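Side-chain contacts in protein P47 (Clostridium botulinum, PDB 6EKT), which may form part of a progenitor toxin complex that protects botulinum neurotoxin during its passage through the host gut, and has the fold of tubular lipid-binding (TULIP) proteins: residues H41-E44 with Y45-N49; E153-F156 with Y157-L161; I163-F166 with I167-K171. All blocks are in the same frame, centred on the assembly; numbering follows the deposited sequence.

Contact 1 of 3, residues H41-E44 with Y45-N49; sequences HLKE and YITKN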
ATOM      1  N   HIS A  41      -9.245  19.995   0.973  1.00 42.21           N
ATOM      2  CA  HIS A  41      -8.472  20.500   2.098  1.00 42.72           C
ATOM      3  C   HIS A  41      -7.543  21.663   1.732  1.00 42.64           C
ATOM      4  O   HIS A  41      -7.363  22.591   2.532  1.00 43.08           O
ATOM      5  CB  HIS A  41      -7.691  19.371   2.738  1.00 42.75           C
ATOM      6  CG  HIS A  41      -8.558  18.283   3.293  1.00 44.21           C
ATOM      7  ND1 HIS A  41      -8.470  16.972   2.866  1.00 44.19           N
ATOM      8  CD2 HIS A  41      -9.527  18.306   4.241  1.00 45.82           C
ATOM      9  CE1 HIS A  41      -9.343  16.235   3.530  1.00 44.70           C
ATOM     10  NE2 HIS A  41      -9.998  17.019   4.370  1.00 46.63           N
ATOM     11  N   LEU A  42      -6.956  21.614   0.534  1.00 40.70           N
ATOM     12  CA  LEU A  42      -6.124  22.722   0.050  1.00 40.82           C
ATOM     13  C   LEU A  42      -6.919  24.030  -0.101  1.00 42.02           C
ATOM     14  O   LEU A  42      -6.447  25.091   0.332  1.00 41.88           O
ATOM     15  CB  LEU A  42      -5.422  22.349  -1.263  1.00 38.76           C
ATOM     16  CG  LEU A  42      -4.451  23.349  -1.895  1.00 38.35           C
ATOM     17  CD1 LEU A  42      -3.350  23.806  -0.950  1.00 38.14           C
ATOM     18  CD2 LEU A  42      -3.855  22.715  -3.145  1.00 36.74           C
ATOM     19  N   LYS A  43      -8.111  23.934  -0.700  1.00 43.59           N
ATOM     20  CA  LYS A  43      -9.062  25.052  -0.802  1.00 46.09           C
ATOM     21  C   LYS A  43      -9.425  25.661   0.560  1.00 48.14           C
ATOM     22  O   LYS A  43      -9.435  26.888   0.695  1.00 48.58           O
ATOM     23  CB  LYS A  43     -10.340  24.636  -1.546  1.00 47.74           C
ATOM     24  CG  LYS A  43     -11.259  25.801  -1.945  1.00 50.81           C
ATOM     25  CD  LYS A  43     -12.739  25.420  -2.065  1.00 53.55           C
ATOM     26  CE  LYS A  43     -13.056  24.479  -3.229  1.00 53.25           C
ATOM     27  NZ  LYS A  43     -12.704  24.977  -4.597  1.00 54.06           N
ATOM     28  N   GLU A  44      -9.734  24.812   1.544  1.00 49.31           N
ATOM     29  CA  GLU A  44      -9.992  25.253   2.927  1.00 51.70           C
ATOM     30  C   GLU A  44      -8.768  25.988   3.476  1.00 50.65           C
ATOM     31  O   GLU A  44      -8.907  27.053   4.068  1.00 52.06           O
ATOM     32  CB  GLU A  44     -10.369  24.070   3.845  1.00 54.55           C
ATOM     33  CG  GLU A  44     -11.769  23.497   3.614  1.00 57.58           C
ATOM     34  CD  GLU A  44     -12.011  22.104   4.200  1.00 59.13           C
ATOM     35  OE1 GLU A  44     -11.057  21.320   4.463  1.00 59.91           O
ATOM     36  OE2 GLU A  44     -13.197  21.764   4.372  1.00 61.55           O
ATOM     37  N   TYR A  45      -7.576  25.441   3.230  1.00 47.55           N
ATOM     38  CA  TYR A  45      -6.330  26.028   3.719  1.00 47.34           C
ATOM     39  C   TYR A  45      -6.082  27.420   3.150  1.00 47.51           C
ATOM     40  O   TYR A  45      -5.714  28.319   3.900  1.00 48.56           O
ATOM     41  CB  TYR A  45      -5.126  25.138   3.402  1.00 44.40           C
ATOM     42  CG  TYR A  45      -3.821  25.619   4.004  1.00 44.38           C
ATOM     43  CD1 TYR A  45      -3.420  25.198   5.279  1.00 45.67           C
ATOM     44  CD2 TYR A  45      -2.973  26.497   3.300  1.00 43.76           C
ATOM     45  CE1 TYR A  45      -2.215  25.630   5.833  1.00 45.95           C
ATOM     46  CE2 TYR A  45      -1.776  26.935   3.854  1.00 44.15           C
ATOM     47  CZ  TYR A  45      -1.404  26.493   5.117  1.00 45.42           C
ATOM     48  OH  TYR A  45      -0.222  26.922   5.666  1.00 46.85           O
ATOM     49  N   ILE A  46      -6.242  27.573   1.830  1.00 46.66           N
ATOM     50  CA  ILE A  46      -6.084  28.878   1.158  1.00 47.45           C
ATOM     51  C   ILE A  46      -7.121  29.924   1.628  1.00 50.64           C
ATOM     52  O   ILE A  46      -6.750  31.065   1.957  1.00 50.46           O
ATOM     53  CB  ILE A  46      -6.020  28.743  -0.394  1.00 46.02           C
ATOM     54  CG1 ILE A  46      -4.798  27.903  -0.827  1.00 43.82           C
ATOM     55  CG2 ILE A  46      -5.981  30.106  -1.093  1.00 46.26           C
ATOM     56  CD1 ILE A  46      -3.434  28.432  -0.402  1.00 42.30           C
ATOM     57  N   THR A  47      -8.393  29.531   1.648  1.00 52.53           N
ATOM     58  CA  THR A  47      -9.488  30.385   2.144  1.00 57.16           C
ATOM     59  C   THR A  47      -9.302  30.789   3.618  1.00 58.94           C
ATOM     60  O   THR A  47      -9.307  31.985   3.928  1.00 59.72           O
ATOM     61  CB  THR A  47     -10.875  29.730   1.901  1.00 58.85           C
ATOM     62  OG1 THR A  47     -11.051  29.497   0.497  1.00 58.21           O
ATOM     63  CG2 THR A  47     -12.033  30.613   2.421  1.00 62.13           C
ATOM     64  N   LYS A  48      -9.121  29.807   4.507  1.00 60.49           N
ATOM     65  CA  LYS A  48      -9.076  30.059   5.963  1.00 63.08           C
ATOM     66  C   LYS A  48      -7.916  30.976   6.385  1.00 63.25           C
ATOM     67  O   LYS A  48      -8.027  31.711   7.370  1.00 64.27           O
ATOM     68  CB  LYS A  48      -9.026  28.746   6.760  1.00 63.77           C
ATOM     69  CG  LYS A  48      -9.674  28.850   8.133  1.00 68.07           C
ATOM     70  CD  LYS A  48      -9.201  27.793   9.121  1.00 68.24           C
ATOM     71  CE  LYS A  48      -9.585  28.235  10.529  1.00 70.79           C
ATOM     72  NZ  LYS A  48      -9.233  27.226  11.569  1.00 72.01           N
ATOM     73  N   ASN A  49      -6.817  30.931   5.635  1.00 60.99           N
ATOM     74  CA  ASN A  49      -5.621  31.694   5.989  1.00 60.95           C
ATOM     75  C   ASN A  49      -5.486  33.032   5.246  1.00 61.07           C
ATOM     76  O   ASN A  49      -4.551  33.803   5.523  1.00 60.89           O
ATOM     77  CB  ASN A  49      -4.368  30.828   5.818  1.00 58.81           C
ATOM     78  CG  ASN A  49      -4.180  29.840   6.953  1.00 60.05           C
ATOM     79  OD1 ASN A  49      -3.831  30.222   8.068  1.00 61.43           O
ATOM     80  ND2 ASN A  49      -4.397  28.561   6.670  1.00 57.90           N
TER

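Contact 2 of 3, residues E153-F156 with Y157-L161; sequences EDEF and YFNKL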
ATOM      1  N   GLU A 153       5.793  42.212 -22.775  1.00 48.05           N
ATOM      2  CA  GLU A 153       6.503  42.764 -21.605  1.00 46.09           C
ATOM      3  C   GLU A 153       5.776  42.468 -20.287  1.00 44.35           C
ATOM      4  O   GLU A 153       6.431  42.087 -19.307  1.00 42.40           O
ATOM      5  CB  GLU A 153       6.758  44.283 -21.726  1.00 47.74           C
ATOM      6  CG  GLU A 153       7.766  44.723 -22.796  1.00 48.67           C
ATOM      7  CD  GLU A 153       7.178  44.748 -24.208  1.00 49.73           C
ATOM      8  OE1 GLU A 153       5.931  44.773 -24.340  1.00 51.87           O
ATOM      9  OE2 GLU A 153       7.955  44.719 -25.188  1.00 48.25           O
ATOM     10  N   ASP A 154       4.441  42.644 -20.264  1.00 42.95           N
ATOM     11  CA  ASP A 154       3.634  42.351 -19.063  1.00 41.64           C
ATOM     12  C   ASP A 154       3.835  40.927 -18.548  1.00 39.56           C
ATOM     13  O   ASP A 154       4.040  40.734 -17.346  1.00 38.88           O
ATOM     14  CB  ASP A 154       2.136  42.580 -19.294  1.00 42.66           C
ATOM     15  CG  ASP A 154       1.742  44.052 -19.271  1.00 43.54           C
ATOM     16  OD1 ASP A 154       2.585  44.937 -19.018  1.00 42.59           O
ATOM     17  OD2 ASP A 154       0.551  44.318 -19.489  1.00 44.19           O
ATOM     18  N   GLU A 155       3.761  39.955 -19.458  1.00 38.22           N
ATOM     19  CA  GLU A 155       3.967  38.546 -19.138  1.00 38.50           C
ATOM     20  C   GLU A 155       5.370  38.306 -18.579  1.00 35.57           C
ATOM     21  O   GLU A 155       5.556  37.569 -17.587  1.00 34.04           O
ATOM     22  CB  GLU A 155       3.730  37.701 -20.395  1.00 41.40           C
ATOM     23  CG  GLU A 155       3.611  36.216 -20.152  1.00 44.19           C
ATOM     24  CD  GLU A 155       2.934  35.489 -21.304  1.00 46.79           C
ATOM     25  OE1 GLU A 155       1.765  35.104 -21.143  1.00 50.17           O
ATOM     26  OE2 GLU A 155       3.552  35.313 -22.372  1.00 47.28           O
ATOM     27  N   PHE A 156       6.352  38.943 -19.216  1.00 32.23           N
ATOM     28  CA  PHE A 156       7.759  38.771 -18.870  1.00 30.80           C
ATOM     29  C   PHE A 156       8.026  39.237 -17.442  1.00 30.40           C
ATOM     30  O   PHE A 156       8.604  38.490 -16.626  1.00 28.64           O
ATOM     31  CB  PHE A 156       8.639  39.540 -19.877  1.00 30.61           C
ATOM     32  CG  PHE A 156      10.101  39.206 -19.777  1.00 30.23           C
ATOM     33  CD1 PHE A 156      10.615  38.082 -20.433  1.00 30.58           C
ATOM     34  CD2 PHE A 156      10.960  39.991 -19.005  1.00 30.30           C
ATOM     35  CE1 PHE A 156      11.964  37.745 -20.324  1.00 30.76           C
ATOM     36  CE2 PHE A 156      12.310  39.664 -18.896  1.00 31.29           C
ATOM     37  CZ  PHE A 156      12.809  38.545 -19.563  1.00 30.81           C
ATOM     38  N   TYR A 157       7.586  40.461 -17.132  1.00 30.18           N
ATOM     39  CA  TYR A 157       7.755  41.009 -15.777  1.00 31.32           C
ATOM     40  C   TYR A 157       6.935  40.296 -14.705  1.00 31.23           C
ATOM     41  O   TYR A 157       7.410  40.111 -13.564  1.00 30.62           O
ATOM     42  CB  TYR A 157       7.535  42.530 -15.744  1.00 32.79           C
ATOM     43  CG  TYR A 157       8.688  43.264 -16.381  1.00 33.52           C
ATOM     44  CD1 TYR A 157       9.950  43.313 -15.752  1.00 33.86           C
ATOM     45  CD2 TYR A 157       8.544  43.888 -17.623  1.00 33.88           C
ATOM     46  CE1 TYR A 157      11.029  43.977 -16.347  1.00 33.79           C
ATOM     47  CE2 TYR A 157       9.613  44.553 -18.216  1.00 34.43           C
ATOM     48  CZ  TYR A 157      10.847  44.600 -17.577  1.00 34.18           C
ATOM     49  OH  TYR A 157      11.897  45.265 -18.196  1.00 35.23           O
ATOM     50  N   PHE A 158       5.725  39.886 -15.079  1.00 30.41           N
ATOM     51  CA  PHE A 158       4.866  39.140 -14.177  1.00 31.06           C
ATOM     52  C   PHE A 158       5.534  37.823 -13.743  1.00 29.84           C
ATOM     53  O   PHE A 158       5.551  37.495 -12.548  1.00 30.35           O
ATOM     54  CB  PHE A 158       3.479  38.881 -14.795  1.00 31.56           C
ATOM     55  CG  PHE A 158       2.596  37.989 -13.949  1.00 32.25           C
ATOM     56  CD1 PHE A 158       2.045  38.453 -12.746  1.00 33.42           C
ATOM     57  CD2 PHE A 158       2.308  36.683 -14.356  1.00 32.04           C
ATOM     58  CE1 PHE A 158       1.241  37.629 -11.963  1.00 33.79           C
ATOM     59  CE2 PHE A 158       1.489  35.860 -13.581  1.00 32.61           C
ATOM     60  CZ  PHE A 158       0.958  36.328 -12.384  1.00 33.21           C
ATOM     61  N   ASN A 159       6.086  37.093 -14.708  1.00 29.01           N
ATOM     62  CA  ASN A 159       6.753  35.812 -14.429  1.00 28.54           C
ATOM     63  C   ASN A 159       7.871  35.956 -13.432  1.00 29.38           C
ATOM     64  O   ASN A 159       7.983  35.145 -12.504  1.00 29.43           O
ATOM     65  CB  ASN A 159       7.285  35.179 -15.712  1.00 27.54           C
ATOM     66  CG  ASN A 159       6.169  34.682 -16.600  1.00 27.86           C
ATOM     67  OD1 ASN A 159       5.008  34.574 -16.158  1.00 27.91           O
ATOM     68  ND2 ASN A 159       6.493  34.409 -17.870  1.00 27.33           N
ATOM     69  N   LYS A 160       8.697  36.981 -13.633  1.00 29.23           N
ATOM     70  CA  LYS A 160       9.794  37.268 -12.726  1.00 30.36           C
ATOM     71  C   LYS A 160       9.281  37.605 -11.326  1.00 30.71           C
ATOM     72  O   LYS A 160       9.767  37.039 -10.348  1.00 30.68           O
ATOM     73  CB  LYS A 160      10.674  38.387 -13.286  1.00 31.30           C
ATOM     74  CG  LYS A 160      11.914  38.675 -12.459  1.00 33.05           C
ATOM     75  CD  LYS A 160      11.727  39.930 -11.606  1.00 34.45           C
ATOM     76  CE  LYS A 160      13.034  40.367 -10.961  1.00 35.41           C
ATOM     77  NZ  LYS A 160      12.756  41.169  -9.729  1.00 36.16           N
ATOM     78  N   LEU A 161       8.304  38.509 -11.243  1.00 30.72           N
ATOM     79  CA  LEU A 161       7.800  38.976  -9.947  1.00 32.44           C
ATOM     80  C   LEU A 161       6.961  37.926  -9.213  1.00 32.73           C
ATOM     81  O   LEU A 161       6.929  37.930  -7.981  1.00 33.92           O
ATOM     82  CB  LEU A 161       7.023  40.291 -10.087  1.00 33.47           C
ATOM     83  CG  LEU A 161       7.882  41.517 -10.426  1.00 33.75           C
ATOM     84  CD1 LEU A 161       7.011  42.682 -10.873  1.00 34.71           C
ATOM     85  CD2 LEU A 161       8.710  41.916  -9.205  1.00 35.11           C
TER

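Contact 3 of 3, residues I163-F166 with I167-K171; sequences INAF and IQNEK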
ATOM      1  N   ILE A 163       7.619  34.675  -9.190  1.00 33.47           N
ATOM      2  CA  ILE A 163       8.588  33.799  -8.547  1.00 33.55           C
ATOM      3  C   ILE A 163       9.182  34.503  -7.321  1.00 33.61           C
ATOM      4  O   ILE A 163       9.309  33.891  -6.258  1.00 33.23           O
ATOM      5  CB  ILE A 163       9.663  33.355  -9.549  1.00 32.93           C
ATOM      6  CG1 ILE A 163       8.999  32.534 -10.656  1.00 33.23           C
ATOM      7  CG2 ILE A 163      10.755  32.544  -8.863  1.00 33.37           C
ATOM      8  CD1 ILE A 163       9.931  32.116 -11.777  1.00 33.87           C
ATOM      9  N   ASN A 164       9.516  35.791  -7.481  1.00 34.25           N
ATOM     10  CA  ASN A 164      10.023  36.595  -6.371  1.00 34.93           C
ATOM     11  C   ASN A 164       9.076  36.488  -5.196  1.00 34.99           C
ATOM     12  O   ASN A 164       9.511  36.198  -4.075  1.00 35.46           O
ATOM     13  CB  ASN A 164      10.146  38.071  -6.749  1.00 35.56           C
ATOM     14  CG  ASN A 164      11.452  38.412  -7.432  1.00 36.48           C
ATOM     15  OD1 ASN A 164      11.468  39.258  -8.315  1.00 34.98           O
ATOM     16  ND2 ASN A 164      12.548  37.787  -7.017  1.00 37.44           N
ATOM     17  N   ALA A 165       7.787  36.707  -5.470  1.00 34.38           N
ATOM     18  CA  ALA A 165       6.768  36.715  -4.436  1.00 35.22           C
ATOM     19  C   ALA A 165       6.585  35.329  -3.775  1.00 35.01           C
ATOM     20  O   ALA A 165       6.504  35.228  -2.542  1.00 35.11           O
ATOM     21  CB  ALA A 165       5.454  37.261  -4.985  1.00 34.97           C
ATOM     22  N   PHE A 166       6.571  34.267  -4.578  1.00 34.44           N
ATOM     23  CA  PHE A 166       6.450  32.910  -4.013  1.00 35.38           C
ATOM     24  C   PHE A 166       7.604  32.570  -3.076  1.00 36.45           C
ATOM     25  O   PHE A 166       7.370  32.220  -1.916  1.00 37.73           O
ATOM     26  CB  PHE A 166       6.270  31.843  -5.111  1.00 33.87           C
ATOM     27  CG  PHE A 166       4.838  31.644  -5.526  1.00 33.89           C
ATOM     28  CD1 PHE A 166       4.101  32.688  -6.091  1.00 34.46           C
ATOM     29  CD2 PHE A 166       4.212  30.407  -5.347  1.00 33.73           C
ATOM     30  CE1 PHE A 166       2.770  32.512  -6.465  1.00 34.89           C
ATOM     31  CE2 PHE A 166       2.879  30.225  -5.706  1.00 33.92           C
ATOM     32  CZ  PHE A 166       2.161  31.274  -6.274  1.00 35.07           C
ATOM     33  N   ILE A 167       8.837  32.722  -3.558  1.00 36.94           N
ATOM     34  CA  ILE A 167      10.017  32.388  -2.755  1.00 38.71           C
ATOM     35  C   ILE A 167      10.066  33.236  -1.476  1.00 40.81           C
ATOM     36  O   ILE A 167      10.264  32.686  -0.382  1.00 40.77           O
ATOM     37  CB  ILE A 167      11.336  32.427  -3.563  1.00 38.95           C
ATOM     38  CG1 ILE A 167      11.368  31.254  -4.555  1.00 38.19           C
ATOM     39  CG2 ILE A 167      12.560  32.377  -2.643  1.00 39.64           C
ATOM     40  CD1 ILE A 167      12.265  31.474  -5.755  1.00 38.33           C
ATOM     41  N   GLN A 168       9.822  34.541  -1.592  1.00 41.54           N
ATOM     42  CA  GLN A 168       9.864  35.395  -0.407  1.00 45.08           C
ATOM     43  C   GLN A 168       8.768  35.070   0.627  1.00 45.22           C
ATOM     44  O   GLN A 168       8.963  35.307   1.815  1.00 48.26           O
ATOM     45  CB  GLN A 168       9.877  36.883  -0.780  1.00 47.53           C
ATOM     46  CG  GLN A 168      10.399  37.773   0.341  1.00 52.07           C
ATOM     47  CD  GLN A 168       9.991  39.203   0.153  1.00 55.06           C
ATOM     48  OE1 GLN A 168       8.836  39.560   0.372  1.00 58.60           O
ATOM     49  NE2 GLN A 168      10.935  40.039  -0.259  1.00 56.92           N
ATOM     50  N   ASN A 169       7.649  34.501   0.180  1.00 43.58           N
ATOM     51  CA  ASN A 169       6.508  34.193   1.054  1.00 44.80           C
ATOM     52  C   ASN A 169       6.357  32.698   1.361  1.00 44.52           C
ATOM     53  O   ASN A 169       5.285  32.242   1.781  1.00 44.53           O
ATOM     54  CB  ASN A 169       5.221  34.707   0.426  1.00 43.97           C
ATOM     55  CG  ASN A 169       5.089  36.205   0.506  1.00 45.33           C
ATOM     56  OD1 ASN A 169       4.622  36.744   1.509  1.00 46.87           O
ATOM     57  ND2 ASN A 169       5.488  36.890  -0.559  1.00 43.93           N
ATOM     58  N   GLU A 170       7.443  31.957   1.168  1.00 44.65           N
ATOM     59  CA  GLU A 170       7.481  30.510   1.356  1.00 46.88           C
ATOM     60  C   GLU A 170       6.969  30.062   2.757  1.00 47.60           C
ATOM     61  O   GLU A 170       6.193  29.121   2.847  1.00 45.76           O
ATOM     62  CB  GLU A 170       8.888  30.000   0.999  1.00 48.39           C
ATOM     63  CG  GLU A 170       9.354  28.708   1.641  1.00 54.00           C
ATOM     64  CD  GLU A 170      10.228  28.943   2.857  1.00 57.54           C
ATOM     65  OE1 GLU A 170      11.151  29.787   2.776  1.00 60.37           O
ATOM     66  OE2 GLU A 170      10.001  28.272   3.885  1.00 59.90           O
ATOM     67  N   LYS A 171       7.340  30.787   3.814  1.00 48.94           N
ATOM     68  CA  LYS A 171       6.905  30.462   5.186  1.00 51.48           C
ATOM     69  C   LYS A 171       5.393  30.488   5.409  1.00 50.76           C
ATOM     70  O   LYS A 171       4.893  29.885   6.349  1.00 51.31           O
ATOM     71  CB  LYS A 171       7.608  31.360   6.218  1.00 55.64           C
ATOM     72  CG  LYS A 171       9.126  31.203   6.256  1.00 57.72           C
ATOM     73  CD  LYS A 171       9.576  29.936   6.987  1.00 60.20           C
ATOM     74  CE  LYS A 171      11.066  29.672   6.790  1.00 60.62           C
ATOM     75  NZ  LYS A 171      11.940  30.756   7.327  1.00 61.04           N
TER

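Contact 1 of 3, residues H41-E44 with Y45-N49
Thr47 turns its hydroxyl back along the helix to the carbonyl of Lys43. OG1 donates to Lys43 O at 3.1 Å, and the backbone N of Thr47 donates to the same Lys43 O at 3.0 Å. The two donors come from opposite faces of the carbonyl plane, so one oxygen is gripped twice by one residue. The hydroxyl can reach because OG1 lies beside its own backbone N and anti to the carbonyl carbon (chi1 -59°). This grip lies on an exposed side of the helix. The aliphatic part of Lys43 runs past it loosely, with CG 4.4 Å from Thr47 OG1.

The buried side is apolar. Leu42 and Ile46 sit one turn apart, and Leu42 CD1 lies 4.3 Å from Ile46 CG1. That branch of Ile46 also rests against the backbone, with CG1 3.5 Å from Leu42 O. All this belongs to helix 35-49, which directly follows strand 29-34 of a six-stranded antiparallel sheet in this TULIP-family protein. The backbone bonds of the turn are regular i to i+4 bonds, such as Ile46 N to Leu42 O.

Tyr45 is partly exposed. Its CB lies close to Leu42 O, while its ring leads away from the 41-44 turn. The hydroxyl is held by the backbone N of Ser174, with a weak bond to Gln172 O. Near the helix end, Asn49 ND2 lies over the centre of the Tyr45 ring, 3.7 Å above its plane. The same ND2 donates to Tyr45 O at 3.1 Å, in the carbonyl plane and on a lone pair. This bond holds the amide over the ring. Glu44 and Lys48 lie on the solvent side. Their backbones bond, but their charged ends stay well apart.

Contact 2 of 3, residues E153-F156 with Y157-L161
Tyr157 N donates to Glu153 O at 3.0 Å, in a nearly straight bond with an N-H...O angle of 174°. Phe158 N to Asp154 O and Asn159 N to Glu155 O follow at similar lengths. The fourth bond of the row, Lys160 N to Phe156 O, is weak at 3.4 Å.

The side chain of Asn159 lies against the same carbonyl that its backbone uses, with CG 3.1 Å from Glu155 O. Its amide does not bond to that oxygen. OD1 takes a hydrogen bond from outside the helix, from Ser144 OG. Glu155 runs beside Asn159 and points the same way. The carboxylate and amide planes are only 10° apart, and Glu155 CG is 4.1 Å from Asn159 ND2.

These turns form the first part of helix 152-168, which lies against the antiparallel strands 62-68 and 91-94. Tyr157, Phe158 and Leu161 all touch Phe93, and Tyr157 and Leu161 also touch Gln62. The Lys160 chain bends at chi2 and runs on extended, and its NZ bonds to Gln62 OE1 and Asn164 OD1.

The aromatic packing lies further out. The exposed Phe156 turns an edge toward the face of Tyr157 in a T-shaped pair, with planes at 87° and ring centroids 6.0 Å apart. The two rings leave the helix by different rotations. CG of Phe156 is anti to its backbone N, whereas CG of Tyr157 lies beside its own N. That rotation of Tyr157 lays its CD2 3.2 Å from Glu153 O.

Contact 3 of 3, residues I163-F166 with I167-K171
The last turn of helix 152-168 ends here, and Asn169 is the first residue to leave helical backbone angles. Its side chain takes over at the point where the backbone bonding falters. Asn169 ND2 donates to Ala165 O at 2.8 Å, with an N-H...O angle of 167°. The oxygen lies in the plane of the Asn169 amide. By contrast, the backbone N of Asn169 makes only weak bonds, to Ala165 O at 3.0 Å and to Phe166 O at 3.1 Å. Ala165 O is therefore held mainly by the amide. CG of Asn169 lies beside its backbone N (chi1 -74°), which folds the amide back over the turn. Other partners also hold this amide: ND2 bonds to Leu54 O, and OD1 accepts from Gln172 NE2.

On another side, Ile163 and Ile167 lie side by side and point the same way. Ile163 CG2 meets Ile167 CD1 at 3.6 Å. The backbone of this turn is regular, with Ile167 N to Ile163 O at 3.0 Å.

Phe166 is buried and meets Phe53 edge-to-face. It also touches Met66, Leu109 and Ile111 on neighbouring strands. Ala165 packs on strands 52-57 and 62-68, while Ile163 and Ile167 touch strand 124-141. The helix end thus lies among strands of two antiparallel sheets.

Contacts 2 and 3 are successive parts of helix 152-168, with centres 15 Å apart. Contact 1 is on the separate helix 35-49; its nearest atoms are about 6 Å from contact 3 and about 15 Å from contact 2. Contact 2 is the surface one, with an aromatic pair at its outer side. Contacts 1 and 3 are partly buried, each with an aliphatic i to i+4 pair and an asparagine amide bonded to a backbone carbonyl near a helix end. Contact 2 lies on strands 62-68 and 91-94 of a single sheet, whereas contact 3 lies among strands of two sheets.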